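Local coordinates for protein FACT complex subunit (Chaetomium thermophilum var. thermophilum, PDB 4KHB) that probably helps reorganise nucleosomes as the Spt16 subunit of the histone chaperone FACT, this piece being the domain that pairs with Pob3, at residues 16-21 with 44-49; 27-32 with 110-115. All coordinates share one frame; numbering follows the deposited sequence.

Contact 1 of 2, residues 16-21 with 44-49; sequences NQLPPK and PVPFHI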
# COMPACT_ATOMS: atom_id res chain seq x y z
N ASN A 16 14.20 2.81 7.97
CA ASN A 16 14.54 2.23 9.27
C ASN A 16 13.95 2.97 10.48
O ASN A 16 14.13 2.54 11.62
CB ASN A 16 16.06 2.04 9.42
CG ASN A 16 16.82 3.36 9.51
OD1 ASN A 16 16.23 4.44 9.51
ND2 ASN A 16 18.14 3.27 9.60
N GLN A 17 13.26 4.08 10.22
CA GLN A 17 12.61 4.83 11.28
C GLN A 17 11.18 4.37 11.51
O GLN A 17 10.52 4.84 12.44
CB GLN A 17 12.63 6.34 10.99
CG GLN A 17 13.83 6.82 10.21
CD GLN A 17 13.75 8.31 9.92
OE1 GLN A 17 13.19 8.73 8.91
NE2 GLN A 17 14.32 9.11 10.81
N LEU A 18 10.71 3.47 10.66
CA LEU A 18 9.38 2.90 10.82
C LEU A 18 9.37 1.97 12.04
O LEU A 18 10.32 1.22 12.25
CB LEU A 18 8.95 2.16 9.55
CG LEU A 18 8.50 3.07 8.41
CD1 LEU A 18 8.47 2.34 7.07
CD2 LEU A 18 7.13 3.65 8.72
N PRO A 19 8.29 2.03 12.83
CA PRO A 19 8.13 1.17 14.02
C PRO A 19 8.16 -0.31 13.63
O PRO A 19 7.51 -0.69 12.66
CB PRO A 19 6.75 1.55 14.56
CG PRO A 19 6.34 2.79 13.86
CD PRO A 19 7.16 2.94 12.62
N PRO A 20 8.92 -1.13 14.37
CA PRO A 20 9.17 -2.53 14.00
C PRO A 20 7.92 -3.39 13.84
O PRO A 20 7.96 -4.37 13.08
CB PRO A 20 10.02 -3.05 15.16
CG PRO A 20 10.71 -1.84 15.68
CD PRO A 20 9.68 -0.74 15.57
N LYS A 21 6.83 -3.05 14.52
CA LYS A 21 5.60 -3.83 14.42
C LYS A 21 4.89 -3.61 13.09
O LYS A 21 3.85 -4.22 12.82
CB LYS A 21 4.66 -3.52 15.59
CG LYS A 21 5.12 -4.04 16.94
CD LYS A 21 3.99 -3.93 17.95
CE LYS A 21 4.31 -4.68 19.22
NZ LYS A 21 3.23 -5.67 19.49
N PRO A 44 3.41 -0.57 4.47
CA PRO A 44 3.15 0.32 5.60
C PRO A 44 3.18 1.78 5.16
O PRO A 44 4.24 2.30 4.84
CB PRO A 44 4.33 0.03 6.54
CG PRO A 44 5.42 -0.47 5.64
CD PRO A 44 4.74 -1.19 4.52
N VAL A 45 2.02 2.43 5.17
CA VAL A 45 1.93 3.79 4.67
C VAL A 45 1.69 4.79 5.80
O VAL A 45 0.68 4.72 6.50
CB VAL A 45 0.82 3.94 3.61
CG1 VAL A 45 0.81 5.35 3.05
CG2 VAL A 45 1.02 2.92 2.50
N PRO A 46 2.63 5.73 5.97
CA PRO A 46 2.55 6.76 7.01
C PRO A 46 1.57 7.86 6.64
O PRO A 46 1.52 8.28 5.48
CB PRO A 46 3.97 7.34 7.05
CG PRO A 46 4.83 6.39 6.26
CD PRO A 46 3.92 5.77 5.25
N PHE A 47 0.80 8.33 7.62
CA PHE A 47 -0.01 9.53 7.46
C PHE A 47 0.17 10.40 8.70
O PHE A 47 -0.08 9.97 9.83
CB PHE A 47 -1.48 9.18 7.25
CG PHE A 47 -1.78 8.59 5.90
CD1 PHE A 47 -1.98 9.41 4.80
CD2 PHE A 47 -1.87 7.21 5.74
CE1 PHE A 47 -2.26 8.87 3.55
CE2 PHE A 47 -2.15 6.66 4.49
CZ PHE A 47 -2.34 7.49 3.40
N HIS A 48 0.62 11.63 8.48
CA HIS A 48 0.89 12.55 9.59
C HIS A 48 -0.41 13.02 10.21
O HIS A 48 -1.43 13.10 9.53
CB HIS A 48 1.72 13.73 9.09
CG HIS A 48 2.38 14.51 10.19
ND1 HIS A 48 1.71 15.46 10.94
CD2 HIS A 48 3.65 14.49 10.66
CE1 HIS A 48 2.54 15.98 11.82
NE2 HIS A 48 3.72 15.41 11.67
N ILE A 49 -0.38 13.34 11.50
CA ILE A 49 -1.58 13.74 12.22
C ILE A 49 -2.17 15.06 11.72
O ILE A 49 -3.38 15.28 11.80
CB ILE A 49 -1.32 13.82 13.75
CG1 ILE A 49 -2.64 13.89 14.52
CG2 ILE A 49 -0.46 15.01 14.08
CD1 ILE A 49 -3.46 12.62 14.45

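Contact 2 of 2, residues 27-32 with 110-115; sequences IVIDQK and ANQISN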
# COMPACT_ATOMS: atom_id res chain seq x y z
N ILE A 27 -2.30 -1.87 11.68
CA ILE A 27 -2.32 -0.44 11.97
C ILE A 27 -1.40 -0.12 13.15
O ILE A 27 -1.49 -0.76 14.20
CB ILE A 27 -3.76 0.04 12.28
CG1 ILE A 27 -4.66 -0.14 11.05
CG2 ILE A 27 -3.76 1.49 12.72
CD1 ILE A 27 -6.12 0.23 11.29
N VAL A 28 -0.52 0.86 12.97
CA VAL A 28 0.42 1.24 14.02
C VAL A 28 0.33 2.73 14.31
O VAL A 28 0.37 3.55 13.39
CB VAL A 28 1.87 0.89 13.61
CG1 VAL A 28 2.86 1.44 14.63
CG2 VAL A 28 2.05 -0.60 13.46
N ILE A 29 0.20 3.08 15.59
CA ILE A 29 0.22 4.48 15.99
C ILE A 29 1.61 4.81 16.50
O ILE A 29 2.12 4.13 17.39
CB ILE A 29 -0.82 4.78 17.09
CG1 ILE A 29 -2.19 4.19 16.73
CG2 ILE A 29 -0.90 6.29 17.36
CD1 ILE A 29 -2.87 4.88 15.56
N ASP A 30 2.22 5.84 15.93
CA ASP A 30 3.54 6.25 16.36
C ASP A 30 3.40 7.65 16.90
O ASP A 30 3.65 8.64 16.20
CB ASP A 30 4.54 6.21 15.20
CG ASP A 30 5.98 6.37 15.66
OD1 ASP A 30 6.20 6.61 16.87
OD2 ASP A 30 6.90 6.25 14.82
N GLN A 31 2.99 7.73 18.16
CA GLN A 31 2.74 9.00 18.82
C GLN A 31 4.01 9.83 18.78
O GLN A 31 3.98 11.05 18.74
CB GLN A 31 2.28 8.80 20.27
CG GLN A 31 1.07 7.87 20.46
CD GLN A 31 1.45 6.40 20.40
OE1 GLN A 31 2.59 6.05 20.12
NE2 GLN A 31 0.48 5.53 20.66
N LYS A 32 5.14 9.12 18.77
CA LYS A 32 6.44 9.75 18.84
C LYS A 32 6.72 10.68 17.68
O LYS A 32 7.30 11.75 17.84
CB LYS A 32 7.52 8.67 18.85
CG LYS A 32 8.27 8.52 20.15
CD LYS A 32 8.68 9.85 20.72
CE LYS A 32 7.65 10.32 21.73
NZ LYS A 32 8.25 10.87 22.91
N ALA A 110 -9.12 4.67 17.73
CA ALA A 110 -9.91 5.88 17.50
C ALA A 110 -9.66 6.95 18.56
O ALA A 110 -9.65 8.14 18.26
CB ALA A 110 -11.39 5.53 17.44
N ASN A 111 -9.47 6.51 19.80
CA ASN A 111 -9.24 7.43 20.91
C ASN A 111 -7.84 8.04 20.87
O ASN A 111 -7.68 9.23 21.12
CB ASN A 111 -9.47 6.71 22.25
CG ASN A 111 -10.90 6.25 22.42
OD1 ASN A 111 -11.84 6.89 21.95
ND2 ASN A 111 -11.07 5.12 23.10
N GLN A 112 -6.84 7.21 20.57
CA GLN A 112 -5.46 7.69 20.44
C GLN A 112 -5.33 8.74 19.34
O GLN A 112 -4.62 9.73 19.50
CB GLN A 112 -4.52 6.52 20.15
CG GLN A 112 -4.38 5.49 21.26
CD GLN A 112 -3.22 4.53 21.02
OE1 GLN A 112 -2.08 4.83 21.36
NE2 GLN A 112 -3.52 3.38 20.44
N ILE A 113 -6.01 8.51 18.22
CA ILE A 113 -5.99 9.43 17.09
C ILE A 113 -6.68 10.74 17.42
O ILE A 113 -6.16 11.82 17.13
CB ILE A 113 -6.64 8.80 15.83
CG1 ILE A 113 -5.78 7.64 15.31
CG2 ILE A 113 -6.83 9.84 14.74
CD1 ILE A 113 -6.46 6.80 14.24
N SER A 114 -7.85 10.65 18.05
CA SER A 114 -8.60 11.83 18.46
C SER A 114 -7.79 12.63 19.48
O SER A 114 -7.77 13.86 19.45
CB SER A 114 -9.96 11.44 19.05
OG SER A 114 -10.73 10.68 18.13
N ASN A 115 -7.13 11.91 20.39
CA ASN A 115 -6.34 12.53 21.44
C ASN A 115 -5.08 13.19 20.88
O ASN A 115 -4.64 14.24 21.36
CB ASN A 115 -5.99 11.50 22.53
CG ASN A 115 -5.25 12.10 23.71
OD1 ASN A 115 -5.38 13.30 23.99
ND2 ASN A 115 -4.48 11.28 24.40

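Contact 1 of 2, residues 16-21 with 44-49
Leu18 rests its two methyl groups on two proline rings of strand 43-48, and this fork makes the whole contact. CD1 lies 4.4 Å from CG of Pro44, while CD2 lies 4.3 Å from CG of Pro46. The fork is aimed by two torsions: CG of Leu18 stands anti to its own carbonyl carbon (chi1 -77°) and CD1 continues the chain (chi2 163°), which directs each methyl to a different ring. Pro44 and Pro46 are two residues apart on an extended strand, and both turn toward the leucine, whereas the intervening Val45 turns away. CG of Pro44 and CG of Pro46 are 6.9 Å apart, a spacing that one isobutyl group can span. Even this better-packed part is light: neither methyl comes into close contact, no hydrogen bond crosses, and 94 Å² is buried over both sides together. The inner end is at Pro46, which is buried; Leu18 and Pro44 keep part of their surface open to solvent. On the loose side, the 3-10 turns flanking Leu18 carry exposed residues. Gln17 spends its OE1 locally, accepting from the backbone N of Lys13 and of Arg14. The contact therefore lays the loop that precedes strand 28-30 across the proline-bearing face of the first three-stranded sheet of this PH-like domain. On that face Pro44 and Pro46 also touch Val37 and Thr35 of the adjacent strand 35-40; Val45 and Phe47, on the reverse face, pack on Ala129 and Trp108 of the POB3N chain.

Contact 2 of 2, residues 27-32 with 110-115
Gln31 and Gln112 meet through their terminal amides because both place CG beside their own backbone N but then differ: Gln31 bends at chi2 (79°), whereas Gln112 runs extended beyond CG and reaches from the helix toward the turn that follows strand 28-30. NE2 of Gln31 donates to OE1 of Gln112 over 2.7 Å. The bond is short but bent, with an N-H...O angle of 129°, and so is weak; the amide planes are turned 35° from each other. Gln31 is exposed and also touches a crystal neighbour, so the lattice may contribute to its pose. The amide of Gln112 has a second role, since its NE2 lies 4.0 Å from CG1 of Ile29, against one flank of that side chain. With an alanine in place of Gln112, NE2 of Gln31 would probably lose this acceptor and one flank of Ile29 its cover. The apolar half lies deeper. CD1 of Ile29 reaches to 4.0 Å from CG1 of the buried Ile113, the two side chains crossing at about a right angle. Strand 28-30 and helix 103-121 meet as expected of a PH-like fold, where the C-terminal helix caps one open end of the beta structure. Ile109 and Leu116 of that helix also touch Ile29, as does Ile36 of the neighbouring strand. Within the helix, Ala110 O accepts from Ser114 N at 3.1 Å and from Ser114 OG at 2.8 Å, the donors arriving from opposite faces of the carbonyl plane. At the start of segment 27-32, Ile27 N donates to OD2 of Asp176 of the POB3N chain.

Contacts 1 and 2, with centres about 12 Å apart, use the two outer strands of the same three-stranded sheet: contact 1 sits on strand 43-48, contact 2 on strand 28-30. They cover opposite faces of it: Pro44 and Pro46 point to the N-terminal loop, Ile29 to the C-terminal helix. Pro19, next to Leu18, ties them together, its CG lying 3.6 Å from Asp30 OD2 and 3.8 Å from Val28 CG1. Just beyond strand 43-48, Ile49 CD1 comes within 3.9 Å of Ile113 O on the helix. Along the chain their segments alternate. Each contact also has neighbours on POB3N, the partner in the heterodimer.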